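Local coordinates for protein histidinol-phosphate aminotransferase (Clostridium acetobutylicum, PDB 3FTB) that probably transfers amino groups with the help of pyridoxal 5'-phosphate, as expected of a histidinol-phosphate aminotransferase of the class I and II family, at residues 91-96 with 114-120; 142-148 with 176-180. All coordinates share one frame; numbering follows the deposited sequence.

Interaction 1 (91-96 with 114-120); sequences IELSIS and NAKKHGV
Glu92, Ile95 and Asn114 bury the most surface where the ends of helices 87-95 and 110-117 meet. The chain of Glu92 leaves its helix with CG anti to the backbone N (chi1 167°) and runs extended, which brings the carboxylate within reach of two basic groups, Lys117 and His118. Lys117 NZ reaches Glu92 OE1 on the syn side in a salt bridge of 3.1 Å. The other oxygen, Glu92 OE2, accepts the N-H of His118 NE2 at 3.2 Å; this donor lies well above the carboxylate plane, although the oxygen sits almost in the plane of the imidazole. Asn114 rests its CG against Glu92 CB at 3.5 Å. One face of the His118 ring is covered by Ser96 in a CH-pi contact, 3.7 Å from Ser96 CB to the ring centroid. Apart from these polar groups, Ile95 CG2 packs on Ala115 CA at 3.8 Å and on Val120 CG2 at 4.0 Å. From the second subunit, Asn243 adds a weak hydrogen bond to Glu92 OE1, and Gln242 packs on Lys117. Val120 N and Gly119 N bond back to Ala115 O and Lys116 O respectively, a Schellman motif that ends helix 110-117 before strand 121-126 of the seven-stranded sheet of this aminotransferase fold.

Interaction 2 (142-148 with 176-180); sequences IDDVDSV and KKKTI
Strands 147-151 and 179-183 lie side by side in parallel, joined through helix 163-176 as a beta-alpha-beta unit, and this contact covers their first residues and the loops leading into them. Backbone bonds set the pairing. Thr179 N donates to Asp146 O at 3.2 Å, nearly straight at 172°, and Val148 N donates to Thr179 O at 3.0 Å, so Ser147 pairs with Thr179 and Val148 with Ile180. A water donates to both Asp146 O and Lys177 O, extending the link just ahead of the strands.

Apolar contact is modest. Val148 and Ile180 lie on the same face of the sheet, where Phe166, Leu170 and Ala173 of helix 163-176 cover Ile180. Nearer the loops, Ile142 CG2 touches the aliphatic part of Lys176 at CD, 3.9 Å away.

Charged groups fasten the loop 142-146. The carboxylate of Asp143 faces Lys176 NZ with both oxygens, each bond weak. Asp143 OD1 also forms a longer salt bridge to Lys178 NZ, at 3.6 Å. Water bridges these last two groups as well, donating to the carboxylate and accepting from the ammonium.

Lys178 itself lies over the loop 142-146, its chain bent at chi2 (-55°) and again at chi4, which brings the ammonium to the main chain of that loop. There Lys178 NZ donates to two carbonyls: it meets Ile142 O in the carbonyl plane, on a lone pair, and approaches Val145 O almost head-on, with a C=O...N angle of 174° and a distance to Val145 O of 3.1 Å.

Interactions 1 and 2 follow one another along the chain and lie on the same side of its centre, about 15 Å apart between centres and about 6 Å at the nearest atoms, without touching. Both are largely buried; interaction 1 lies beside the seven-stranded sheet and interaction 2 is part of it. Interaction 1 joins two helix ends, and its hydrogen bonds across the segments come from side chains, with a second subunit close by. Interaction 2 joins neighbouring strands of the sheet, so backbone hydrogen bonds carry its inner end; its charged groups gather at the loop end, where Asp143 is exposed, a water takes part and lysine binds main-chain carbonyls.

Interaction 1 (91-96 with 114-120)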
ATOM      1  N   ILE A  91      -4.446  -6.716  -9.729  1.00 25.79           N
ATOM      2  CA  ILE A  91      -4.035  -7.277 -11.014  1.00 26.06           C
ATOM      3  C   ILE A  91      -2.842  -8.213 -10.830  1.00 30.89           C
ATOM      4  O   ILE A  91      -2.888  -9.386 -11.222  1.00 34.36           O
ATOM      5  CB  ILE A  91      -3.650  -6.163 -12.002  1.00 39.81           C
ATOM      6  CG1 ILE A  91      -4.868  -5.283 -12.307  1.00 37.75           C
ATOM      7  CG2 ILE A  91      -3.058  -6.757 -13.278  1.00 36.58           C
ATOM      8  CD1 ILE A  91      -4.551  -4.066 -13.146  1.00 33.15           C
ATOM      9  N   GLU A  92      -1.781  -7.696 -10.217  1.00 25.16           N
ATOM     10  CA  GLU A  92      -0.612  -8.514  -9.909  1.00 37.89           C
ATOM     11  C   GLU A  92      -0.974  -9.753  -9.093  1.00 39.17           C
ATOM     12  O   GLU A  92      -0.641 -10.871  -9.480  1.00 39.04           O
ATOM     13  CB  GLU A  92       0.453  -7.701  -9.167  1.00 41.37           C
ATOM     14  CG  GLU A  92       1.544  -8.560  -8.541  1.00 42.38           C
ATOM     15  CD  GLU A  92       2.730  -7.746  -8.072  1.00 54.00           C
ATOM     16  OE1 GLU A  92       3.070  -6.754  -8.748  1.00 63.35           O
ATOM     17  OE2 GLU A  92       3.324  -8.097  -7.030  1.00 57.37           O
ATOM     18  N   LEU A  93      -1.656  -9.542  -7.965  1.00 36.26           N
ATOM     19  CA  LEU A  93      -1.952 -10.619  -7.017  1.00 39.80           C
ATOM     20  C   LEU A  93      -2.848 -11.711  -7.580  1.00 43.31           C
ATOM     21  O   LEU A  93      -2.605 -12.898  -7.353  1.00 40.88           O
ATOM     22  CB  LEU A  93      -2.576 -10.066  -5.735  1.00 40.77           C
ATOM     23  CG  LEU A  93      -1.606  -9.412  -4.756  1.00 38.38           C
ATOM     24  CD1 LEU A  93      -2.386  -8.686  -3.703  1.00 31.18           C
ATOM     25  CD2 LEU A  93      -0.676 -10.437  -4.132  1.00 39.41           C
ATOM     26  N   SER A  94      -3.894 -11.316  -8.295  1.00 38.24           N
ATOM     27  CA  SER A  94      -4.786 -12.300  -8.883  1.00 34.58           C
ATOM     28  C   SER A  94      -4.049 -13.126  -9.942  1.00 31.33           C
ATOM     29  O   SER A  94      -4.316 -14.312 -10.124  1.00 32.55           O
ATOM     30  CB  SER A  94      -6.037 -11.638  -9.455  1.00 29.42           C
ATOM     31  OG  SER A  94      -5.706 -10.617 -10.377  1.00 33.30           O
ATOM     32  N   ILE A  95      -3.098 -12.503 -10.620  1.00 31.46           N
ATOM     33  CA  ILE A  95      -2.323 -13.206 -11.633  1.00 38.99           C
ATOM     34  C   ILE A  95      -1.223 -14.045 -10.971  1.00 38.49           C
ATOM     35  O   ILE A  95      -0.783 -15.063 -11.520  1.00 30.87           O
ATOM     36  CB  ILE A  95      -1.735 -12.222 -12.676  1.00 34.10           C
ATOM     37  CG1 ILE A  95      -2.852 -11.618 -13.536  1.00 27.45           C
ATOM     38  CG2 ILE A  95      -0.690 -12.909 -13.558  1.00 33.92           C
ATOM     39  CD1 ILE A  95      -2.387 -10.460 -14.413  1.00 14.18           C
ATOM     40  N   SER A  96      -0.805 -13.628  -9.777  1.00 37.37           N
ATOM     41  CA  SER A  96       0.225 -14.344  -9.022  1.00 40.36           C
ATOM     42  C   SER A  96      -0.229 -15.740  -8.617  1.00 40.54           C
ATOM     43  O   SER A  96       0.589 -16.570  -8.215  1.00 41.45           O
ATOM     44  CB  SER A  96       0.635 -13.556  -7.771  1.00 33.66           C
ATOM     45  OG  SER A  96      -0.315 -13.696  -6.720  1.00 33.66           O
ATOM     46  N   ASN A 114       3.223  -8.344 -14.953  1.00 39.90           N
ATOM     47  CA  ASN A 114       3.028  -9.062 -13.695  1.00 42.11           C
ATOM     48  C   ASN A 114       3.145 -10.566 -13.836  1.00 38.57           C
ATOM     49  O   ASN A 114       3.734 -11.230 -12.988  1.00 51.76           O
ATOM     50  CB  ASN A 114       1.695  -8.683 -13.060  1.00 36.26           C
ATOM     51  CG  ASN A 114       1.745  -7.323 -12.406  1.00 42.43           C
ATOM     52  OD1 ASN A 114       0.857  -6.501 -12.594  1.00 40.58           O
ATOM     53  ND2 ASN A 114       2.804  -7.070 -11.644  1.00 50.04           N
ATOM     54  N   ALA A 115       2.580 -11.097 -14.913  1.00 29.27           N
ATOM     55  CA  ALA A 115       2.736 -12.506 -15.235  1.00 31.22           C
ATOM     56  C   ALA A 115       4.206 -12.908 -15.183  1.00 26.84           C
ATOM     57  O   ALA A 115       4.580 -13.786 -14.405  1.00 26.36           O
ATOM     58  CB  ALA A 115       2.130 -12.825 -16.613  1.00 28.88           C
ATOM     59  N   LYS A 116       5.028 -12.266 -16.014  1.00 36.12           N
ATOM     60  CA  LYS A 116       6.475 -12.487 -15.987  1.00 38.95           C
ATOM     61  C   LYS A 116       7.030 -12.288 -14.577  1.00 43.15           C
ATOM     62  O   LYS A 116       7.866 -13.063 -14.120  1.00 55.60           O
ATOM     63  CB  LYS A 116       7.195 -11.576 -16.994  1.00 39.62           C
ATOM     64  CG  LYS A 116       6.766 -11.800 -18.449  1.00 46.35           C
ATOM     65  CD  LYS A 116       7.861 -11.449 -19.478  1.00 45.63           C
ATOM     66  CE  LYS A 116       8.023  -9.950 -19.656  1.00 36.67           C
ATOM     67  NZ  LYS A 116       8.423  -9.573 -21.044  1.00 31.59           N
ATOM     68  N   LYS A 117       6.542 -11.262 -13.881  1.00 42.37           N
ATOM     69  CA  LYS A 117       6.963 -10.967 -12.511  1.00 42.76           C
ATOM     70  C   LYS A 117       6.740 -12.127 -11.537  1.00 47.20           C
ATOM     71  O   LYS A 117       7.384 -12.203 -10.485  1.00 45.18           O
ATOM     72  CB  LYS A 117       6.252  -9.712 -11.990  1.00 41.34           C
ATOM     73  CG  LYS A 117       6.518  -9.421 -10.523  1.00 48.37           C
ATOM     74  CD  LYS A 117       6.061  -8.030 -10.106  1.00 55.01           C
ATOM     75  CE  LYS A 117       6.212  -7.836  -8.601  1.00 60.95           C
ATOM     76  NZ  LYS A 117       6.146  -6.403  -8.198  1.00 60.77           N
ATOM     77  N   HIS A 118       5.821 -13.023 -11.878  1.00 46.91           N
ATOM     78  CA  HIS A 118       5.472 -14.129 -10.990  1.00 33.25           C
ATOM     79  C   HIS A 118       5.626 -15.497 -11.650  1.00 32.33           C
ATOM     80  O   HIS A 118       5.106 -16.486 -11.154  1.00 45.12           O
ATOM     81  CB  HIS A 118       4.054 -13.950 -10.432  1.00 35.45           C
ATOM     82  CG  HIS A 118       3.935 -12.828  -9.444  1.00 38.51           C
ATOM     83  ND1 HIS A 118       4.231 -12.979  -8.104  1.00 36.81           N
ATOM     84  CD2 HIS A 118       3.571 -11.533  -9.606  1.00 37.52           C
ATOM     85  CE1 HIS A 118       4.048 -11.826  -7.483  1.00 33.65           C
ATOM     86  NE2 HIS A 118       3.651 -10.932  -8.371  1.00 40.33           N
ATOM     87  N   GLY A 119       6.342 -15.548 -12.767  1.00 36.31           N
ATOM     88  CA  GLY A 119       6.601 -16.805 -13.453  1.00 39.51           C
ATOM     89  C   GLY A 119       5.402 -17.508 -14.073  1.00 35.62           C
ATOM     90  O   GLY A 119       5.424 -18.724 -14.274  1.00 29.57           O
ATOM     91  N   VAL A 120       4.355 -16.749 -14.387  1.00 42.24           N
ATOM     92  CA  VAL A 120       3.165 -17.319 -15.015  1.00 34.86           C
ATOM     93  C   VAL A 120       3.395 -17.503 -16.507  1.00 35.24           C
ATOM     94  O   VAL A 120       3.940 -16.628 -17.171  1.00 36.34           O
ATOM     95  CB  VAL A 120       1.940 -16.415 -14.807  1.00 30.81           C
ATOM     96  CG1 VAL A 120       0.693 -17.067 -15.361  1.00 27.19           C
ATOM     97  CG2 VAL A 120       1.755 -16.083 -13.322  1.00 26.19           C
TER

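Interaction 2 (142-148 with 176-180)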
ATOM      1  N   ILE A 142      -9.086 -22.347 -23.914  1.00 35.97           N
ATOM      2  CA  ILE A 142      -9.384 -22.320 -22.488  1.00 48.16           C
ATOM      3  C   ILE A 142      -9.016 -23.593 -21.721  1.00 45.13           C
ATOM      4  O   ILE A 142      -8.968 -23.577 -20.495  1.00 54.87           O
ATOM      5  CB  ILE A 142     -10.845 -21.921 -22.204  1.00 47.45           C
ATOM      6  CG1 ILE A 142     -10.894 -21.008 -20.977  1.00 46.58           C
ATOM      7  CG2 ILE A 142     -11.721 -23.157 -22.050  1.00 48.74           C
ATOM      8  CD1 ILE A 142     -12.284 -20.572 -20.609  1.00 49.04           C
ATOM      9  N   ASP A 143      -8.751 -24.686 -22.429  1.00 45.08           N
ATOM     10  CA  ASP A 143      -8.159 -25.873 -21.801  1.00 48.04           C
ATOM     11  C   ASP A 143      -6.627 -25.800 -21.785  1.00 33.22           C
ATOM     12  O   ASP A 143      -5.967 -26.642 -21.193  1.00 33.76           O
ATOM     13  CB  ASP A 143      -8.598 -27.158 -22.516  1.00 60.50           C
ATOM     14  CG  ASP A 143      -9.751 -27.858 -21.820  1.00 74.06           C
ATOM     15  OD1 ASP A 143     -10.000 -27.573 -20.628  1.00 81.36           O
ATOM     16  OD2 ASP A 143     -10.400 -28.710 -22.465  1.00 78.68           O
ATOM     17  N   ASP A 144      -6.064 -24.805 -22.456  1.00 33.02           N
ATOM     18  CA  ASP A 144      -4.614 -24.646 -22.513  1.00 36.55           C
ATOM     19  C   ASP A 144      -4.066 -23.886 -21.303  1.00 38.10           C
ATOM     20  O   ASP A 144      -2.862 -23.904 -21.037  1.00 41.81           O
ATOM     21  CB  ASP A 144      -4.207 -23.913 -23.800  1.00 49.68           C
ATOM     22  CG  ASP A 144      -4.048 -24.846 -24.990  1.00 60.99           C
ATOM     23  OD1 ASP A 144      -4.330 -24.418 -26.134  1.00 58.05           O
ATOM     24  OD2 ASP A 144      -3.635 -26.008 -24.776  1.00 67.43           O
ATOM     25  N   VAL A 145      -4.952 -23.216 -20.575  1.00 36.07           N
ATOM     26  CA  VAL A 145      -4.538 -22.297 -19.520  1.00 36.69           C
ATOM     27  C   VAL A 145      -5.283 -22.551 -18.211  1.00 37.96           C
ATOM     28  O   VAL A 145      -6.228 -23.338 -18.158  1.00 39.06           O
ATOM     29  CB  VAL A 145      -4.785 -20.834 -19.948  1.00 40.44           C
ATOM     30  CG1 VAL A 145      -3.798 -20.414 -21.033  1.00 30.42           C
ATOM     31  CG2 VAL A 145      -6.208 -20.679 -20.455  1.00 46.05           C
ATOM     32  N   ASP A 146      -4.838 -21.875 -17.157  1.00 43.32           N
ATOM     33  CA  ASP A 146      -5.470 -21.970 -15.846  1.00 44.09           C
ATOM     34  C   ASP A 146      -6.400 -20.787 -15.633  1.00 44.52           C
ATOM     35  O   ASP A 146      -7.280 -20.822 -14.762  1.00 46.57           O
ATOM     36  CB  ASP A 146      -4.402 -21.969 -14.756  1.00 46.48           C
ATOM     37  CG  ASP A 146      -3.265 -22.914 -15.066  1.00 51.85           C
ATOM     38  OD1 ASP A 146      -3.532 -24.111 -15.313  1.00 56.60           O
ATOM     39  OD2 ASP A 146      -2.104 -22.455 -15.071  1.00 50.78           O
ATOM     40  N   SER A 147      -6.201 -19.745 -16.438  1.00 42.51           N
ATOM     41  CA  SER A 147      -6.934 -18.495 -16.273  1.00 45.83           C
ATOM     42  C   SER A 147      -6.924 -17.591 -17.520  1.00 39.84           C
ATOM     43  O   SER A 147      -6.131 -17.781 -18.442  1.00 35.23           O
ATOM     44  CB  SER A 147      -6.374 -17.729 -15.072  1.00 46.42           C
ATOM     45  OG  SER A 147      -4.987 -17.489 -15.240  1.00 48.55           O
ATOM     46  N   VAL A 148      -7.822 -16.606 -17.519  1.00 37.17           N
ATOM     47  CA  VAL A 148      -7.899 -15.589 -18.558  1.00 29.49           C
ATOM     48  C   VAL A 148      -7.980 -14.247 -17.849  1.00 34.37           C
ATOM     49  O   VAL A 148      -8.568 -14.153 -16.778  1.00 29.25           O
ATOM     50  CB  VAL A 148      -9.170 -15.748 -19.434  1.00 34.58           C
ATOM     51  CG1 VAL A 148      -9.248 -14.638 -20.505  1.00 24.47           C
ATOM     52  CG2 VAL A 148      -9.222 -17.128 -20.089  1.00 27.88           C
ATOM     53  N   LYS A 176     -14.959 -25.816 -15.946  1.00 43.07           N
ATOM     54  CA  LYS A 176     -13.589 -26.330 -15.969  1.00 35.97           C
ATOM     55  C   LYS A 176     -12.744 -25.867 -14.784  1.00 46.55           C
ATOM     56  O   LYS A 176     -11.527 -26.084 -14.752  1.00 51.48           O
ATOM     57  CB  LYS A 176     -12.922 -25.928 -17.283  1.00 44.87           C
ATOM     58  CG  LYS A 176     -13.501 -26.644 -18.499  1.00 46.45           C
ATOM     59  CD  LYS A 176     -13.532 -25.768 -19.737  1.00 45.17           C
ATOM     60  CE  LYS A 176     -13.964 -26.565 -20.956  1.00 41.95           C
ATOM     61  NZ  LYS A 176     -13.019 -27.688 -21.241  1.00 40.32           N
ATOM     62  N   LYS A 177     -13.397 -25.237 -13.804  1.00 20.00           N
ATOM     63  CA  LYS A 177     -12.706 -24.731 -12.625  1.00 20.00           C
ATOM     64  C   LYS A 177     -11.594 -23.762 -13.012  1.00 20.00           C
ATOM     65  O   LYS A 177     -10.641 -23.572 -12.278  1.00 37.46           O
ATOM     66  CB  LYS A 177     -12.133 -25.887 -11.804  1.00 20.00           C
ATOM     67  CG  LYS A 177     -13.186 -26.777 -11.162  1.00 20.00           C
ATOM     68  CD  LYS A 177     -12.550 -27.915 -10.384  1.00 20.00           C
ATOM     69  CE  LYS A 177     -13.602 -28.790  -9.724  1.00 20.00           C
ATOM     70  NZ  LYS A 177     -12.993 -29.925  -8.977  1.00 20.00           N
ATOM     71  N   LYS A 178     -11.745 -23.186 -14.208  1.00 48.16           N
ATOM     72  CA  LYS A 178     -10.832 -22.168 -14.712  1.00 41.90           C
ATOM     73  C   LYS A 178     -11.219 -20.819 -14.092  1.00 55.50           C
ATOM     74  O   LYS A 178     -12.373 -20.613 -13.696  1.00 65.63           O
ATOM     75  CB  LYS A 178     -10.916 -22.098 -16.247  1.00 37.98           C
ATOM     76  CG  LYS A 178     -10.472 -23.377 -16.989  1.00 30.91           C
ATOM     77  CD  LYS A 178      -9.064 -23.755 -16.572  1.00 36.32           C
ATOM     78  CE  LYS A 178      -8.803 -25.229 -16.728  1.00 30.48           C
ATOM     79  NZ  LYS A 178      -8.446 -25.566 -18.113  1.00 21.18           N
ATOM     80  N   THR A 179     -10.267 -19.900 -13.985  1.00 52.49           N
ATOM     81  CA  THR A 179     -10.590 -18.585 -13.436  1.00 51.72           C
ATOM     82  C   THR A 179     -10.495 -17.483 -14.495  1.00 39.73           C
ATOM     83  O   THR A 179      -9.518 -17.402 -15.240  1.00 35.23           O
ATOM     84  CB  THR A 179      -9.708 -18.233 -12.215  1.00 50.70           C
ATOM     85  OG1 THR A 179      -9.891 -19.211 -11.183  1.00 52.21           O
ATOM     86  CG2 THR A 179     -10.068 -16.851 -11.673  1.00 46.34           C
ATOM     87  N   ILE A 180     -11.513 -16.633 -14.567  1.00 30.82           N
ATOM     88  CA  ILE A 180     -11.478 -15.532 -15.519  1.00 30.32           C
ATOM     89  C   ILE A 180     -11.474 -14.185 -14.803  1.00 30.51           C
ATOM     90  O   ILE A 180     -12.395 -13.869 -14.058  1.00 35.48           O
ATOM     91  CB  ILE A 180     -12.587 -15.648 -16.613  1.00 69.86           C
ATOM     92  CG1 ILE A 180     -13.951 -15.206 -16.096  1.00 72.24           C
ATOM     93  CG2 ILE A 180     -12.657 -17.059 -17.181  1.00 67.71           C
ATOM     94  CD1 ILE A 180     -14.382 -13.887 -16.665  1.00 76.17           C
TER
HETATM   95  O   HOH W   1      -8.071 -28.044 -18.685  1.00 35.30           O
HETATM   96  O   HOH W   2      -7.939 -22.463 -12.542  1.00 30.27           O